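Local structure of tyrosine-protein phosphatase YwqE (Bacillus subtilis, 3QY7) at residues H7-M12 with R56-Q61; Q61-L66 with L73-G78. The protein removes phosphate from phosphotyrosine in its protein substrates YwqD, YwqF and Ssb by metal-dependent hydrolysis, using manganese as cofactor. All blocks are in the same frame, centred on the assembly; numbering follows the deposited sequence.

In the fold
Helix 52-68 is common to both contacts, whose centres lie about 7 Å apart, on the same side of the chain's centre. Contact 1 sets its residues 56-61 against the loop that follows strand 2-3; contact 2 sets the continuation of the helix, residues 61-66 from the shared Q61, against strand 74-76. The two come in series along the chain. L62 joins them by packing: its CD2 is 4.0 Å from both I8 CG2 and L9 CD2, while the same methyl meets V75 in contact 2. Strand 74-76 lies beside 36-38 in the parallel set 2-3, 36-38, 74-76, and its packing in contact 2 lays the helix on the outside of the TIM-barrel, next to a loop that carries the metal ligand H7.

Contact 1: residues H7-M12 with R56-Q61; sequences HILPAM and REAADQ. With FE (Fe (III) ion), chain C.
The irregular backbone of 7-12 comes closest to helix segment 56-61 at L9 and A58, whose CA atoms are 6.5 Å apart, and no hydrogen bond joins the two, so the contact rests on apolar packing. A58 is at its centre. L9 reaches the helix with both branches: CD1 meets A58 CB at 4.0 Å, while CD2 lies over the backbone, 3.7 Å from A58 O, and extends toward A59 CB at 4.4 Å. From the other end of the loop segment, M12 brings its terminal methyl onto the same alanine. Its chain is bent at chi2 (-136°), and the CE to A58 CB distance of 3.3 Å is tighter than usual for two carbons. At the start of segment 7-12, H7 takes no part in this packing; its NE2 binds a ferric ion at 2.1 Å, a site that also uses H5, E80, D194 and a water 1.9 Å from the metal. H7 ND1 is hydrogen-bonded to D13 OD2, which holds the other nitrogen of the ring. L9 also touches V55 and L62 of helix 52-68, and I8 packs on M25 and A26 of helix 19-31, so this TIM-barrel loop after strand 2-3 is packed between the two helices.

Contact 2: residues Q61-L66 with L73-G78; sequences QLNKRL and LHVLPG
N63 and V75 meet through a pair of hydrogen bonds in which one side-chain amide serves both polar backbone atoms of a strand residue. V75 N donates to N63 OD1 at 2.8 Å, nearly straight at 171° and directed at a lone pair in the carbonyl plane. N63 ND2 in turn donates a hydrogen bond to V75 O, also at 2.8 Å, and the acceptor lies close to the amide plane, so the two bonds together fix the rotation of the amide. CG stands beside the backbone N of N63 (chi1 -75°), which carries the amide across to the strand. Beside this polar pair the contact is apolar: V75 CG2 is 3.9 Å from both L62 CD2 and L66 CD1, with each leucine crossing the valine at about a right angle, and L66 CD1 also meets L73 CD2. Segment 61-66 of helix 52-68 runs antiparallel to strand 74-76 (179°, axes 7.9 Å apart at closest), the second half of a beta-alpha-beta crossover (strand 36-38, helix 52-68, strand 74-76), the repeating element of a TIM-barrel. Water 2 lies between N63 OD1 and L73 O and is within donating distance of each. Farther out, backbone bonds from H74 and L76 tie the strand to strand 36-38 through I37, while A26 and A29 of helix 19-31 border L66 and L73.

Contact 1: residues H7-M12 with R56-Q61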
loop_
_atom_site.group_PDB
_atom_site.type_symbol
_atom_site.label_atom_id
_atom_site.label_comp_id
_atom_site.label_asym_id
_atom_site.label_seq_id
_atom_site.Cartn_x
_atom_site.Cartn_y
_atom_site.Cartn_z
ATOM N N HIS A 7 3.284 2.361 7.963
ATOM C CA HIS A 7 4.386 1.913 8.787
ATOM C C HIS A 7 4.214 2.450 10.193
ATOM O O HIS A 7 5.065 3.168 10.739
ATOM C CB HIS A 7 5.703 2.306 8.110
ATOM C CG HIS A 7 5.848 1.708 6.751
ATOM N ND1 HIS A 7 6.528 0.528 6.533
ATOM C CD2 HIS A 7 5.335 2.077 5.555
ATOM C CE1 HIS A 7 6.470 0.232 5.245
ATOM N NE2 HIS A 7 5.739 1.142 4.631
ATOM N N ILE A 8 3.073 2.079 10.785
ATOM C CA ILE A 8 2.675 2.527 12.115
ATOM C C ILE A 8 3.230 1.649 13.251
ATOM O O ILE A 8 3.340 2.117 14.382
ATOM C CB ILE A 8 1.128 2.681 12.230
ATOM C CG1 ILE A 8 0.746 3.510 13.464
ATOM C CG2 ILE A 8 0.446 1.308 12.245
ATOM C CD1 ILE A 8 -0.721 3.937 13.450
ATOM N N LEU A 9 3.583 0.395 12.961
ATOM C CA LEU A 9 4.148 -0.471 13.999
ATOM C C LEU A 9 5.536 0.029 14.409
ATOM O O LEU A 9 6.355 0.365 13.550
ATOM C CB LEU A 9 4.201 -1.933 13.553
ATOM C CG LEU A 9 2.837 -2.579 13.309
ATOM C CD1 LEU A 9 2.976 -4.019 12.835
ATOM C CD2 LEU A 9 1.896 -2.490 14.538
ATOM N N PRO A 10 5.782 0.088 15.719
ATOM C CA PRO A 10 7.029 0.654 16.231
ATOM C C PRO A 10 8.193 -0.325 16.194
ATOM O O PRO A 10 7.996 -1.538 16.367
ATOM C CB PRO A 10 6.681 0.964 17.683
ATOM C CG PRO A 10 5.725 -0.147 18.058
ATOM C CD PRO A 10 4.883 -0.337 16.813
ATOM N N ALA A 11 9.391 0.224 15.977
ATOM C CA ALA A 11 10.649 -0.520 16.035
ATOM C C ALA A 11 10.649 -1.742 15.122
ATOM O O ALA A 11 11.097 -2.823 15.515
ATOM C CB ALA A 11 10.962 -0.922 17.487
ATOM N N MET A 12 10.143 -1.584 13.905
ATOM C CA MET A 12 10.167 -2.635 12.930
ATOM C C MET A 12 10.909 -2.281 11.691
ATOM O O MET A 12 11.490 -3.077 11.040
ATOM C CB MET A 12 8.751 -3.010 12.512
ATOM C CG MET A 12 7.962 -3.567 13.574
ATOM S SD MET A 12 7.026 -4.988 13.066
ATOM C CE MET A 12 6.761 -5.709 14.570
ATOM N N ARG A 56 2.019 -9.813 13.982
ATOM C CA ARG A 56 0.715 -10.010 14.611
ATOM C C ARG A 56 0.752 -9.561 16.047
ATOM O O ARG A 56 -0.159 -8.857 16.518
ATOM C CB ARG A 56 0.294 -11.476 14.548
ATOM C CG ARG A 56 0.095 -11.982 13.163
ATOM C CD ARG A 56 -0.436 -13.389 13.242
ATOM N NE ARG A 56 -0.451 -14.055 11.944
ATOM C CZ ARG A 56 -1.360 -13.852 10.987
ATOM N NH1 ARG A 56 -1.283 -14.550 9.864
ATOM N NH2 ARG A 56 -2.343 -12.956 11.147
ATOM N N GLU A 57 1.814 -9.961 16.754
ATOM C CA GLU A 57 2.041 -9.521 18.135
ATOM C C GLU A 57 2.072 -7.993 18.257
ATOM O O GLU A 57 1.387 -7.417 19.105
ATOM C CB GLU A 57 3.347 -10.107 18.691
ATOM C CG GLU A 57 3.562 -9.755 20.175
ATOM C CD GLU A 57 4.992 -9.927 20.696
ATOM O OE1 GLU A 57 5.868 -10.438 19.957
ATOM O OE2 GLU A 57 5.230 -9.562 21.880
ATOM N N ALA A 58 2.855 -7.345 17.393
ATOM C CA ALA A 58 3.002 -5.892 17.429
ATOM C C ALA A 58 1.675 -5.188 17.163
ATOM O O ALA A 58 1.348 -4.187 17.811
ATOM C CB ALA A 58 4.053 -5.429 16.437
ATOM N N ALA A 59 0.903 -5.725 16.224
ATOM C CA ALA A 59 -0.416 -5.142 15.921
ATOM C C ALA A 59 -1.345 -5.299 17.116
ATOM O O ALA A 59 -2.044 -4.357 17.491
ATOM C CB ALA A 59 -1.004 -5.764 14.668
ATOM N N ASP A 60 -1.301 -6.475 17.743
ATOM C CA ASP A 60 -2.129 -6.740 18.910
ATOM C C ASP A 60 -1.760 -5.780 20.037
ATOM O O ASP A 60 -2.635 -5.203 20.671
ATOM C CB ASP A 60 -1.935 -8.190 19.367
ATOM C CG ASP A 60 -2.669 -9.222 18.501
ATOM O OD1 ASP A 60 -2.406 -10.424 18.710
ATOM O OD2 ASP A 60 -3.505 -8.879 17.640
ATOM N N GLN A 61 -0.457 -5.613 20.282
ATOM C CA GLN A 61 0.025 -4.695 21.318
ATOM C C GLN A 61 -0.363 -3.244 21.041
ATOM O O GLN A 61 -0.773 -2.523 21.960
ATOM C CB GLN A 61 1.552 -4.791 21.477
ATOM C CG GLN A 61 2.070 -6.094 22.115
ATOM C CD GLN A 61 1.379 -6.443 23.422
ATOM O OE1 GLN A 61 1.098 -7.613 23.687
ATOM N NE2 GLN A 61 1.096 -5.436 24.240
HETATM FE FE FE C . 5.978 1.528 2.549
HETATM O O HOH W 1 6.515 2.031 0.825
#

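Contact 2: residues Q61-L66 with L73-G78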
loop_
_atom_site.group_PDB
_atom_site.type_symbol
_atom_site.label_atom_id
_atom_site.label_comp_id
_atom_site.label_asym_id
_atom_site.label_seq_id
_atom_site.Cartn_x
_atom_site.Cartn_y
_atom_site.Cartn_z
ATOM N N GLN A 61 -0.457 -5.613 20.282
ATOM C CA GLN A 61 0.025 -4.695 21.318
ATOM C C GLN A 61 -0.363 -3.244 21.041
ATOM O O GLN A 61 -0.773 -2.523 21.960
ATOM C CB GLN A 61 1.552 -4.791 21.477
ATOM C CG GLN A 61 2.070 -6.094 22.115
ATOM C CD GLN A 61 1.379 -6.443 23.422
ATOM O OE1 GLN A 61 1.098 -7.613 23.687
ATOM N NE2 GLN A 61 1.096 -5.436 24.240
ATOM N N LEU A 62 -0.232 -2.811 19.781
ATOM C CA LEU A 62 -0.634 -1.453 19.424
ATOM C C LEU A 62 -2.141 -1.272 19.619
ATOM O O LEU A 62 -2.564 -0.267 20.172
ATOM C CB LEU A 62 -0.220 -1.067 18.006
ATOM C CG LEU A 62 -0.590 0.364 17.561
ATOM C CD1 LEU A 62 -0.148 1.466 18.542
ATOM C CD2 LEU A 62 0.002 0.650 16.167
ATOM N N ASN A 63 -2.940 -2.256 19.205
ATOM C CA ASN A 63 -4.389 -2.161 19.468
ATOM C C ASN A 63 -4.736 -1.975 20.942
ATOM O O ASN A 63 -5.584 -1.149 21.282
ATOM C CB ASN A 63 -5.148 -3.345 18.898
ATOM C CG ASN A 63 -5.297 -3.253 17.405
ATOM O OD1 ASN A 63 -5.497 -2.157 16.854
ATOM N ND2 ASN A 63 -5.191 -4.385 16.734
ATOM N N LYS A 64 -4.050 -2.718 21.811
ATOM C CA LYS A 64 -4.268 -2.568 23.250
ATOM C C LYS A 64 -3.912 -1.157 23.734
ATOM O O LYS A 64 -4.637 -0.581 24.538
ATOM C CB LYS A 64 -3.476 -3.623 24.025
ATOM C CG LYS A 64 -4.050 -5.025 23.908
ATOM C CD LYS A 64 -3.391 -5.974 24.895
ATOM C CE LYS A 64 -3.595 -7.433 24.498
ATOM N NZ LYS A 64 -2.516 -7.853 23.550
ATOM N N ARG A 65 -2.855 -0.596 23.181
ATOM C CA ARG A 65 -2.469 0.717 23.553
ATOM C C ARG A 65 -3.428 1.785 23.042
ATOM O O ARG A 65 -3.660 2.752 23.682
ATOM C CB ARG A 65 -1.067 0.965 23.058
ATOM C CG ARG A 65 -0.631 2.292 23.226
ATOM C CD ARG A 65 0.448 2.409 24.124
ATOM N NE ARG A 65 0.155 3.333 25.246
ATOM C CZ ARG A 65 0.916 4.358 25.569
ATOM N NH1 ARG A 65 2.036 4.603 24.936
ATOM N NH2 ARG A 65 0.582 5.111 26.553
ATOM N N LEU A 66 -3.923 1.574 21.840
ATOM C CA LEU A 66 -4.896 2.499 21.284
ATOM C C LEU A 66 -6.153 2.513 22.148
ATOM O O LEU A 66 -6.733 3.562 22.361
ATOM C CB LEU A 66 -5.232 2.144 19.826
ATOM C CG LEU A 66 -4.054 2.312 18.866
ATOM C CD1 LEU A 66 -4.380 1.670 17.516
ATOM C CD2 LEU A 66 -3.623 3.790 18.727
ATOM N N LEU A 73 -9.094 3.513 16.474
ATOM C CA LEU A 73 -8.411 2.974 15.322
ATOM C C LEU A 73 -8.063 1.510 15.514
ATOM O O LEU A 73 -7.576 1.171 16.525
ATOM C CB LEU A 73 -7.149 3.746 15.047
ATOM C CG LEU A 73 -6.510 3.318 13.727
ATOM C CD1 LEU A 73 -6.706 4.234 12.692
ATOM C CD2 LEU A 73 -5.131 2.833 13.816
ATOM N N HIS A 74 -8.292 0.686 14.504
ATOM C CA HIS A 74 -7.979 -0.749 14.577
ATOM C C HIS A 74 -6.878 -1.078 13.583
ATOM O O HIS A 74 -6.986 -0.744 12.398
ATOM C CB HIS A 74 -9.262 -1.543 14.286
ATOM C CG HIS A 74 -9.136 -3.041 14.369
ATOM N ND1 HIS A 74 -8.312 -3.699 15.259
ATOM C CD2 HIS A 74 -9.825 -4.009 13.719
ATOM C CE1 HIS A 74 -8.465 -5.003 15.117
ATOM N NE2 HIS A 74 -9.383 -5.217 14.196
ATOM N N VAL A 75 -5.809 -1.692 14.091
ATOM C CA VAL A 75 -4.655 -2.092 13.293
ATOM C C VAL A 75 -4.727 -3.599 13.006
ATOM O O VAL A 75 -4.869 -4.424 13.925
ATOM C CB VAL A 75 -3.329 -1.739 14.012
ATOM C CG1 VAL A 75 -2.147 -2.073 13.118
ATOM C CG2 VAL A 75 -3.312 -0.252 14.355
ATOM N N LEU A 76 -4.651 -3.934 11.716
ATOM C CA LEU A 76 -4.631 -5.311 11.244
ATOM C C LEU A 76 -3.246 -5.678 10.676
ATOM O O LEU A 76 -2.462 -4.795 10.299
ATOM C CB LEU A 76 -5.718 -5.508 10.186
ATOM C CG LEU A 76 -7.128 -5.388 10.777
ATOM C CD1 LEU A 76 -8.127 -5.287 9.655
ATOM C CD2 LEU A 76 -7.437 -6.576 11.679
ATOM N N PRO A 77 -2.927 -6.979 10.614
ATOM C CA PRO A 77 -1.579 -7.370 10.214
ATOM C C PRO A 77 -1.378 -7.433 8.694
ATOM O O PRO A 77 -2.324 -7.708 7.949
ATOM C CB PRO A 77 -1.428 -8.761 10.846
ATOM C CG PRO A 77 -2.808 -9.315 10.781
ATOM C CD PRO A 77 -3.719 -8.138 11.073
ATOM N N GLY A 78 -0.134 -7.181 8.264
ATOM C CA GLY A 78 0.278 -7.246 6.870
ATOM C C GLY A 78 1.783 -7.019 6.808
ATOM O O GLY A 78 2.444 -6.950 7.835
HETATM O O HOH W 2 -7.666 -0.911 18.658
#